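Local coordinates for AcrH (Aeromonas hydrophila, PDB 3WXX), which acts as a type III secretion chaperone that binds the translocator AopB, forming a complex with it, at the interface of chains A and B. Coordinates in Å, arbitrary orientation; residue numbers count along the deposited sequence, not the author numbering. Chains: chain A, AcrH; chain B, AopB.

The interface of chains A and B. Residues chain A 7-8, 11; chain B 87, 94, 98.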
loop_
_atom_site.group_PDB
_atom_site.type_symbol
_atom_site.label_atom_id
_atom_site.label_comp_id
_atom_site.label_asym_id
_atom_site.label_seq_id
_atom_site.Cartn_x
_atom_site.Cartn_y
_atom_site.Cartn_z
ATOM N N ALA A 7 6.997 13.110 14.229
ATOM C CA ALA A 7 7.343 12.058 15.200
ATOM C C ALA A 7 6.166 11.097 15.424
ATOM O O ALA A 7 6.360 9.903 15.716
ATOM C CB ALA A 7 7.772 12.681 16.519
ATOM N N PHE A 8 4.952 11.642 15.336
ATOM C CA PHE A 8 3.756 10.842 15.497
ATOM C C PHE A 8 3.670 9.857 14.338
ATOM O O PHE A 8 3.458 8.653 14.521
ATOM C CB PHE A 8 2.522 11.762 15.499
ATOM C CG PHE A 8 1.226 11.041 15.726
ATOM C CD1 PHE A 8 0.954 10.449 16.955
ATOM C CD2 PHE A 8 0.284 10.948 14.718
ATOM C CE1 PHE A 8 -0.240 9.789 17.182
ATOM C CE2 PHE A 8 -0.918 10.282 14.927
ATOM C CZ PHE A 8 -1.176 9.709 16.165
ATOM N N ASP A 11 6.350 7.166 14.402
ATOM C CA ASP A 11 6.216 6.150 15.429
ATOM C C ASP A 11 5.076 5.222 15.102
ATOM O O ASP A 11 4.914 4.180 15.749
ATOM C CB ASP A 11 5.981 6.784 16.815
ATOM C CG ASP A 11 7.229 7.486 17.370
ATOM O OD1 ASP A 11 8.342 7.221 16.849
ATOM O OD2 ASP A 11 7.072 8.331 18.291
ATOM N N ARG B 87 -1.809 9.863 21.292
ATOM C CA ARG B 87 -0.786 8.878 21.364
ATOM C C ARG B 87 -1.081 7.912 22.516
ATOM O O ARG B 87 -0.932 6.703 22.353
ATOM C CB ARG B 87 0.562 9.580 21.504
ATOM C CG ARG B 87 1.758 8.710 21.277
ATOM C CD ARG B 87 3.003 9.484 21.657
ATOM N NE ARG B 87 3.501 10.335 20.575
ATOM C CZ ARG B 87 4.378 9.930 19.661
ATOM N NH1 ARG B 87 4.826 8.671 19.694
ATOM N NH2 ARG B 87 4.811 10.770 18.715
ATOM N N ILE B 94 -0.495 1.646 18.154
ATOM C CA ILE B 94 0.801 2.184 17.773
ATOM C C ILE B 94 1.903 1.159 17.938
ATOM O O ILE B 94 2.777 1.024 17.062
ATOM C CB ILE B 94 1.119 3.495 18.512
ATOM C CG1 ILE B 94 0.207 4.594 17.936
ATOM C CG2 ILE B 94 2.581 3.879 18.337
ATOM C CD1 ILE B 94 0.389 5.932 18.593
ATOM N N GLN B 98 4.207 -0.483 15.061
ATOM C CA GLN B 98 5.681 -0.586 15.185
ATOM C C GLN B 98 6.129 -2.032 14.946
ATOM O O GLN B 98 7.057 -2.261 14.193
ATOM C CB GLN B 98 6.174 -0.077 16.524
ATOM C CG GLN B 98 6.200 1.434 16.607
ATOM C CD GLN B 98 6.326 1.985 18.035
ATOM O OE1 GLN B 98 6.737 1.273 18.960
ATOM N NE2 GLN B 98 5.989 3.274 18.210
#
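The guanidinium of B:Arg87 has the CD1 edge of the A:Phe8 ring pointing at one face, with CD1 4.0 Å from its plane and displaced toward the rim, and the ring standing roughly upright to it. At the edge of the same group, in its plane, sits the carboxylate carbon CG of A:Asp11. The carboxylate itself is turned steeply against the guanidinium, the two planes 73° apart, so the salt bridge is not a coplanar, two-pronged pairing; both amino groups turn to the one oxygen OD2. OD2 of A:Asp11 accepts from NH1 of B:Arg87 at 2.7 Å through its anti lone pair, the one pointing away from the other carboxylate oxygen, and is tilted slightly out of the guanidinium plane. NH2 of B:Arg87 reaches OD2 of A:Asp11 only weakly, at 3.4 Å, and makes another weak bond to the carbonyl oxygen of A:Ala7. The arginine chain leaves its helix with CG anti to the backbone N (chi1 -166°) and bends at chi3 (-85°), which carries the guanidinium to the last turn of AcrH helix 3-11. Beside it, the side chain of B:Ile94 crosses that of A:Phe8 at about a right angle, and its CD1 comes within 4.2 Å of the ring atom CE1, a loose apolar contact. Its other branch, CG2, lies near the backbone carbonyl O of A:Asp11. At the helix end, O of A:Asp11 accepts a hydrogen bond of 2.8 Å from the amide NE2 of B:Gln98, in the carbonyl plane and on a lone pair; it also lies nearly in the amide plane. B:Gln98 extends beyond CG to deliver this N-H. A:Asp11 is thus gripped through carboxylate and backbone by two successive AopB helices, 80-89 and 91-113. The patch fastens the chaperone's N-terminal helix against a predicted coiled-coil segment of its translocator, and probably helps hold the two proteins together before secretion.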